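Local coordinates for protein ethylbenzene dehydrogenase alpha-subunit (Aromatoleum aromaticum, PDB 2IVF) that belongs to the molybdopterin oxidoreductase family and holds a molybdenum atom, two molybdopterin guanine dinucleotide-type cofactors and an iron-sulfur cluster, at residues A[224-227]-A[228-232]; A[814-818]-A[819-823]. All coordinates share one frame; numbering follows the deposited sequence.

Interaction 1: A[224-227]-A[228-232]; sequences TYMG and AFHTF
Met226 lies alongside Phe229, both side chains pointing the same way, and its sulfur approaches the ring obliquely: SD is 4.0 Å from Phe229 CD2, a Met-aromatic contact between residues three apart along the helix. Bends at both chi2 (-69°) and chi3 (-79°) curl the methionine chain, and the curl carries its methyl CE to 3.7 Å from NE2 of His230, whose side chain it crosses at a slant. A flexible thioether suits this place because one side chain can serve two rings. The imidazole also lies with one face over the backbone, Met226 O being 3.2 Å from His230 CG, while the same oxygen accepts the helical bond from His230 N.

Gly227 O is gripped twice, by Thr231 N and, at 2.6 Å, by Thr231 OG1, which reach it from opposite faces of the carbonyl plane. With OG1 beside its own backbone N (chi1 -59°), the buried threonine hydroxyl finds its acceptor one turn back. Tyr225, at the N-cap position, gives its carbonyl to Phe229 N at 2.9 Å and sets CB against Ala228 CB; its hydroxyl bonds to Ile444 O.

Helix 226-232 is short and buried, and packs on helix 454-467, where Phe462 meets Ala228 and Phe232 and Glu458 accepts from Gly227 N, while His944 and Phe952 come from later loops to meet His230 edge-to-face.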
ATOM      1  N   THR A 224      -5.832 -13.741  13.604  1.00 26.81           N
ATOM      2  CA  THR A 224      -6.534 -14.217  14.765  1.00 27.60           C
ATOM      3  C   THR A 224      -5.924 -13.552  15.989  1.00 27.24           C
ATOM      4  O   THR A 224      -4.831 -13.013  15.908  1.00 29.66           O
ATOM      5  CB  THR A 224      -6.364 -15.691  14.922  1.00 28.13           C
ATOM      6  OG1 THR A 224      -7.258 -16.109  15.938  1.00 30.24           O
ATOM      7  CG2 THR A 224      -4.956 -15.973  15.357  1.00 26.66           C
ATOM      8  N   TYR A 225      -6.630 -13.557  17.106  1.00 26.59           N
ATOM      9  CA  TYR A 225      -6.050 -13.066  18.363  1.00 25.98           C
ATOM     10  C   TYR A 225      -6.313 -14.108  19.399  1.00 25.12           C
ATOM     11  O   TYR A 225      -7.291 -14.063  20.155  1.00 25.58           O
ATOM     12  CB  TYR A 225      -6.651 -11.736  18.738  1.00 25.66           C
ATOM     13  CG  TYR A 225      -6.402 -10.642  17.733  1.00 26.02           C
ATOM     14  CD1 TYR A 225      -5.160 -10.017  17.635  1.00 26.38           C
ATOM     15  CD2 TYR A 225      -7.420 -10.191  16.920  1.00 21.97           C
ATOM     16  CE1 TYR A 225      -4.958  -8.988  16.741  1.00 26.56           C
ATOM     17  CE2 TYR A 225      -7.224  -9.163  16.022  1.00 25.20           C
ATOM     18  CZ  TYR A 225      -5.991  -8.581  15.907  1.00 24.22           C
ATOM     19  OH  TYR A 225      -5.826  -7.546  15.003  1.00 26.34           O
ATOM     20  N   MET A 226      -5.454 -15.102  19.394  1.00 25.06           N
ATOM     21  CA  MET A 226      -5.687 -16.291  20.244  1.00 23.68           C
ATOM     22  C   MET A 226      -5.553 -15.966  21.721  1.00 23.18           C
ATOM     23  O   MET A 226      -6.154 -16.627  22.570  1.00 22.35           O
ATOM     24  CB  MET A 226      -4.772 -17.419  19.818  1.00 23.62           C
ATOM     25  CG  MET A 226      -5.170 -17.994  18.452  1.00 24.01           C
ATOM     26  SD  MET A 226      -6.734 -18.866  18.596  1.00 26.31           S
ATOM     27  CE  MET A 226      -6.206 -20.425  19.319  1.00 27.89           C
ATOM     28  N   GLY A 227      -4.791 -14.917  22.033  1.00 22.99           N
ATOM     29  CA  GLY A 227      -4.634 -14.468  23.393  1.00 22.60           C
ATOM     30  C   GLY A 227      -5.903 -13.788  23.898  1.00 21.85           C
ATOM     31  O   GLY A 227      -6.290 -13.914  25.051  1.00 20.43           O
ATOM     32  N   ALA A 228      -6.544 -13.053  23.017  1.00 21.97           N
ATOM     33  CA  ALA A 228      -7.848 -12.506  23.329  1.00 23.24           C
ATOM     34  C   ALA A 228      -8.823 -13.671  23.491  1.00 23.32           C
ATOM     35  O   ALA A 228      -9.603 -13.741  24.447  1.00 23.64           O
ATOM     36  CB  ALA A 228      -8.305 -11.563  22.183  1.00 21.03           C
ATOM     37  N   PHE A 229      -8.763 -14.608  22.542  1.00 23.87           N
ATOM     38  CA  PHE A 229      -9.693 -15.752  22.538  1.00 24.16           C
ATOM     39  C   PHE A 229      -9.571 -16.457  23.862  1.00 23.50           C
ATOM     40  O   PHE A 229     -10.538 -16.858  24.458  1.00 23.29           O
ATOM     41  CB  PHE A 229      -9.307 -16.699  21.390  1.00 24.62           C
ATOM     42  CG  PHE A 229     -10.401 -17.626  20.941  1.00 24.67           C
ATOM     43  CD1 PHE A 229     -11.653 -17.149  20.600  1.00 28.79           C
ATOM     44  CD2 PHE A 229     -10.144 -18.963  20.771  1.00 25.62           C
ATOM     45  CE1 PHE A 229     -12.636 -18.015  20.170  1.00 26.25           C
ATOM     46  CE2 PHE A 229     -11.140 -19.863  20.337  1.00 26.08           C
ATOM     47  CZ  PHE A 229     -12.369 -19.372  20.012  1.00 27.67           C
ATOM     48  N   HIS A 230      -8.346 -16.620  24.338  1.00 24.44           N
ATOM     49  CA  HIS A 230      -8.126 -17.390  25.535  1.00 23.36           C
ATOM     50  C   HIS A 230      -8.367 -16.628  26.841  1.00 22.42           C
ATOM     51  O   HIS A 230      -8.706 -17.234  27.831  1.00 22.52           O
ATOM     52  CB  HIS A 230      -6.768 -18.056  25.481  1.00 23.53           C
ATOM     53  CG  HIS A 230      -6.725 -19.144  24.448  1.00 25.32           C
ATOM     54  ND1 HIS A 230      -5.554 -19.675  23.976  1.00 24.54           N
ATOM     55  CD2 HIS A 230      -7.728 -19.752  23.746  1.00 25.22           C
ATOM     56  CE1 HIS A 230      -5.825 -20.585  23.052  1.00 28.42           C
ATOM     57  NE2 HIS A 230      -7.139 -20.655  22.894  1.00 27.02           N
ATOM     58  N   THR A 231      -8.264 -15.317  26.783  1.00 21.61           N
ATOM     59  CA  THR A 231      -8.470 -14.434  27.948  1.00 22.36           C
ATOM     60  C   THR A 231      -9.947 -14.101  28.119  1.00 22.13           C
ATOM     61  O   THR A 231     -10.519 -14.264  29.213  1.00 22.91           O
ATOM     62  CB  THR A 231      -7.670 -13.146  27.778  1.00 21.95           C
ATOM     63  OG1 THR A 231      -6.272 -13.469  27.633  1.00 23.26           O
ATOM     64  CG2 THR A 231      -7.863 -12.199  28.962  1.00 21.52           C
ATOM     65  N   PHE A 232     -10.576 -13.690  27.021  1.00 22.09           N
ATOM     66  CA  PHE A 232     -11.951 -13.228  27.037  1.00 21.50           C
ATOM     67  C   PHE A 232     -12.969 -14.257  26.509  1.00 21.96           C
ATOM     68  O   PHE A 232     -14.194 -14.063  26.649  1.00 22.02           O
ATOM     69  CB  PHE A 232     -12.057 -11.970  26.206  1.00 21.45           C
ATOM     70  CG  PHE A 232     -11.066 -10.893  26.585  1.00 21.34           C
ATOM     71  CD1 PHE A 232     -11.142 -10.263  27.818  1.00 22.97           C
ATOM     72  CD2 PHE A 232     -10.083 -10.485  25.685  1.00 23.01           C
ATOM     73  CE1 PHE A 232     -10.266  -9.247  28.144  1.00 18.87           C
ATOM     74  CE2 PHE A 232      -9.198  -9.456  26.011  1.00 22.46           C
ATOM     75  CZ  PHE A 232      -9.302  -8.856  27.247  1.00 22.30           C
TER

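Interaction 2: A[814-818]-A[819-823]; sequences FYLDH and DWYLE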
ATOM      1  N   PHE A 814      -6.710 -14.704  33.061  1.00 21.41           N
ATOM      2  CA  PHE A 814      -5.270 -14.763  32.877  1.00 21.22           C
ATOM      3  C   PHE A 814      -4.596 -16.028  33.322  1.00 21.56           C
ATOM      4  O   PHE A 814      -3.475 -16.267  32.889  1.00 22.25           O
ATOM      5  CB  PHE A 814      -4.654 -13.557  33.521  1.00 21.77           C
ATOM      6  CG  PHE A 814      -5.161 -12.311  32.910  1.00 21.50           C
ATOM      7  CD1 PHE A 814      -4.643 -11.879  31.713  1.00 20.98           C
ATOM      8  CD2 PHE A 814      -6.240 -11.661  33.443  1.00 21.29           C
ATOM      9  CE1 PHE A 814      -5.150 -10.791  31.077  1.00 24.01           C
ATOM     10  CE2 PHE A 814      -6.750 -10.562  32.804  1.00 22.95           C
ATOM     11  CZ  PHE A 814      -6.189 -10.120  31.622  1.00 23.91           C
ATOM     12  N   TYR A 815      -5.273 -16.817  34.155  1.00 21.46           N
ATOM     13  CA  TYR A 815      -4.754 -18.116  34.584  1.00 21.35           C
ATOM     14  C   TYR A 815      -5.449 -19.262  33.845  1.00 21.45           C
ATOM     15  O   TYR A 815      -6.647 -19.494  34.042  1.00 22.22           O
ATOM     16  CB  TYR A 815      -4.873 -18.219  36.095  1.00 20.39           C
ATOM     17  CG  TYR A 815      -4.161 -19.396  36.705  1.00 19.56           C
ATOM     18  CD1 TYR A 815      -2.785 -19.534  36.603  1.00 18.55           C
ATOM     19  CD2 TYR A 815      -4.851 -20.355  37.398  1.00 17.53           C
ATOM     20  CE1 TYR A 815      -2.125 -20.645  37.170  1.00 19.18           C
ATOM     21  CE2 TYR A 815      -4.205 -21.443  37.951  1.00 17.75           C
ATOM     22  CZ  TYR A 815      -2.849 -21.580  37.850  1.00 17.87           C
ATOM     23  OH  TYR A 815      -2.206 -22.669  38.435  1.00 17.95           O
ATOM     24  N   LEU A 816      -4.715 -19.970  32.980  1.00 21.36           N
ATOM     25  CA  LEU A 816      -5.284 -21.124  32.244  1.00 21.41           C
ATOM     26  C   LEU A 816      -4.769 -22.379  32.907  1.00 22.06           C
ATOM     27  O   LEU A 816      -3.611 -22.748  32.743  1.00 22.87           O
ATOM     28  CB  LEU A 816      -4.933 -21.090  30.766  1.00 22.50           C
ATOM     29  CG  LEU A 816      -5.312 -19.758  30.096  1.00 20.59           C
ATOM     30  CD1 LEU A 816      -4.744 -19.656  28.667  1.00 20.80           C
ATOM     31  CD2 LEU A 816      -6.826 -19.555  30.052  1.00 19.70           C
ATOM     32  N   ASP A 817      -5.630 -23.001  33.690  1.00 21.59           N
ATOM     33  CA  ASP A 817      -5.204 -24.106  34.581  1.00 21.29           C
ATOM     34  C   ASP A 817      -5.376 -25.498  33.971  1.00 21.11           C
ATOM     35  O   ASP A 817      -5.390 -26.489  34.676  1.00 21.98           O
ATOM     36  CB  ASP A 817      -5.834 -23.963  35.961  1.00 20.85           C
ATOM     37  CG  ASP A 817      -7.305 -24.370  36.008  1.00 21.24           C
ATOM     38  OD1 ASP A 817      -8.018 -24.265  34.969  1.00 23.00           O
ATOM     39  OD2 ASP A 817      -7.744 -24.809  37.083  1.00 22.25           O
ATOM     40  N   HIS A 818      -5.469 -25.527  32.648  1.00 22.21           N
ATOM     41  CA  HIS A 818      -5.517 -26.726  31.829  1.00 21.63           C
ATOM     42  C   HIS A 818      -4.143 -27.379  31.915  1.00 21.59           C
ATOM     43  O   HIS A 818      -3.120 -26.704  31.846  1.00 20.53           O
ATOM     44  CB  HIS A 818      -5.841 -26.267  30.392  1.00 22.71           C
ATOM     45  CG  HIS A 818      -6.039 -27.366  29.401  1.00 23.13           C
ATOM     46  ND1 HIS A 818      -5.003 -28.145  28.927  1.00 24.62           N
ATOM     47  CD2 HIS A 818      -7.151 -27.779  28.742  1.00 25.09           C
ATOM     48  CE1 HIS A 818      -5.478 -29.025  28.058  1.00 24.05           C
ATOM     49  NE2 HIS A 818      -6.781 -28.826  27.928  1.00 22.52           N
ATOM     50  N   ASP A 819      -4.127 -28.703  32.032  1.00 21.06           N
ATOM     51  CA  ASP A 819      -2.883 -29.491  32.188  1.00 21.59           C
ATOM     52  C   ASP A 819      -1.785 -29.167  31.198  1.00 21.37           C
ATOM     53  O   ASP A 819      -0.627 -29.047  31.583  1.00 22.20           O
ATOM     54  CB  ASP A 819      -3.202 -30.989  32.124  1.00 20.89           C
ATOM     55  CG  ASP A 819      -4.002 -31.466  33.331  1.00 23.82           C
ATOM     56  OD1 ASP A 819      -3.975 -30.787  34.384  1.00 24.32           O
ATOM     57  OD2 ASP A 819      -4.631 -32.545  33.231  1.00 22.24           O
ATOM     58  N   TRP A 820      -2.142 -29.005  29.931  1.00 21.70           N
ATOM     59  CA  TRP A 820      -1.145 -28.689  28.912  1.00 22.25           C
ATOM     60  C   TRP A 820      -0.459 -27.362  29.198  1.00 21.56           C
ATOM     61  O   TRP A 820       0.760 -27.220  29.020  1.00 22.61           O
ATOM     62  CB  TRP A 820      -1.783 -28.612  27.535  1.00 22.45           C
ATOM     63  CG  TRP A 820      -2.191 -29.934  26.942  1.00 23.58           C
ATOM     64  CD1 TRP A 820      -2.482 -31.069  27.574  1.00 23.26           C
ATOM     65  CD2 TRP A 820      -2.480 -30.148  25.562  1.00 23.69           C
ATOM     66  NE1 TRP A 820      -2.869 -32.037  26.665  1.00 23.80           N
ATOM     67  CE2 TRP A 820      -2.886 -31.474  25.417  1.00 24.32           C
ATOM     68  CE3 TRP A 820      -2.408 -29.336  24.434  1.00 24.35           C
ATOM     69  CZ2 TRP A 820      -3.204 -32.023  24.176  1.00 23.46           C
ATOM     70  CZ3 TRP A 820      -2.733 -29.872  23.208  1.00 23.50           C
ATOM     71  CH2 TRP A 820      -3.133 -31.195  23.092  1.00 23.69           C
ATOM     72  N   TYR A 821      -1.243 -26.359  29.573  1.00 22.21           N
ATOM     73  CA  TYR A 821      -0.696 -25.045  29.920  1.00 22.09           C
ATOM     74  C   TYR A 821       0.136 -25.012  31.196  1.00 22.73           C
ATOM     75  O   TYR A 821       1.225 -24.421  31.238  1.00 22.59           O
ATOM     76  CB  TYR A 821      -1.813 -23.990  29.971  1.00 23.01           C
ATOM     77  CG  TYR A 821      -2.246 -23.599  28.579  1.00 21.42           C
ATOM     78  CD1 TYR A 821      -2.953 -24.490  27.775  1.00 20.21           C
ATOM     79  CD2 TYR A 821      -1.925 -22.345  28.055  1.00 22.21           C
ATOM     80  CE1 TYR A 821      -3.331 -24.147  26.510  1.00 22.48           C
ATOM     81  CE2 TYR A 821      -2.293 -22.011  26.819  1.00 22.47           C
ATOM     82  CZ  TYR A 821      -2.983 -22.895  26.041  1.00 20.44           C
ATOM     83  OH  TYR A 821      -3.329 -22.514  24.800  1.00 25.01           O
ATOM     84  N   LEU A 822      -0.360 -25.683  32.221  1.00 22.48           N
ATOM     85  CA  LEU A 822       0.376 -25.883  33.437  1.00 22.80           C
ATOM     86  C   LEU A 822       1.765 -26.503  33.121  1.00 23.83           C
ATOM     87  O   LEU A 822       2.802 -25.959  33.520  1.00 23.60           O
ATOM     88  CB  LEU A 822      -0.442 -26.792  34.362  1.00 22.87           C
ATOM     89  CG  LEU A 822      -1.642 -26.190  35.108  1.00 22.67           C
ATOM     90  CD1 LEU A 822      -2.364 -27.274  35.977  1.00 22.51           C
ATOM     91  CD2 LEU A 822      -1.145 -25.059  35.987  1.00 22.62           C
ATOM     92  N   GLU A 823       1.781 -27.619  32.386  1.00 23.80           N
ATOM     93  CA  GLU A 823       3.032 -28.338  32.096  1.00 23.84           C
ATOM     94  C   GLU A 823       3.979 -27.538  31.173  1.00 23.37           C
ATOM     95  O   GLU A 823       5.183 -27.624  31.331  1.00 22.73           O
ATOM     96  CB  GLU A 823       2.744 -29.716  31.494  1.00 23.99           C
ATOM     97  CG  GLU A 823       2.291 -30.725  32.557  1.00 26.87           C
ATOM     98  CD  GLU A 823       2.005 -32.135  32.050  1.00 28.76           C
ATOM     99  OE1 GLU A 823       2.207 -32.430  30.834  1.00 34.63           O
ATOM    100  OE2 GLU A 823       1.573 -32.959  32.907  1.00 34.05           O
TER
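His818 turns back over the first turn of the helix that follows it and caps it: ND1 accepts from Trp820 N at 3.2 Å, with the N-H lying near the imidazole plane. Histidine suits this N-cap position because its ring offers an acceptor nitrogen to an amide left without a carbonyl partner and a C-H edge for packing. That edge is used at once, CE1 standing 3.6 Å from Trp820 CG over one face of the indole in an edge-to-face pair with planes at 86°. The imidazole runs beside the tryptophan because chi1 of His818, -176°, sets CG opposite the backbone N. The carbonyl of His818 opens the helical bonding, taking Leu822 N at 3.0 Å in a nearly straight bond.

Van der Waals contacts flank this cap. Leu816 CD1 makes an apolar contact 3.9 Å from Tyr821 CE2, the two side chains running the same way, and the Leu822 methyls rest against oxygens, CD1 3.4 Å from Asp817 O and CD2 3.6 Å from Tyr815 OH.

A second shell fixes these groups: His818 NE2 bonds to Gly947 O, Tyr815 OH to Gly340 O, and the Asp817 carboxylate to Tyr949 OH and Phe342 N. Asp819, at the exposed start of the helix, forms a salt bridge with Lys341. The connection into helix 819-824 packs against helices 454-467 and 226-232, with Phe814 and Leu816 touching both.

From the N terminus, interaction 1 comes first, within the short helix 226-232; nearly six hundred residues later interaction 2 turns a loop into helix 819-824. Each closes only a local turn, and the two follow in series, neither nesting nor crossing. Their centres are nonetheless about 15 Å apart and they touch: His230 CE1 lies 3.6 Å from Tyr821 OH, and Thr231 CG2 lies 3.7 Å from Phe814 CE1. Helix 454-467 contacts both, its Phe462 reaching Phe814 as well, and the loop residue His944 lies against Met226 and Tyr821. Together they bring helix 226-232, within the molybdopterin oxidoreductase region, against the much later helix 819-824 and the loop leading into it.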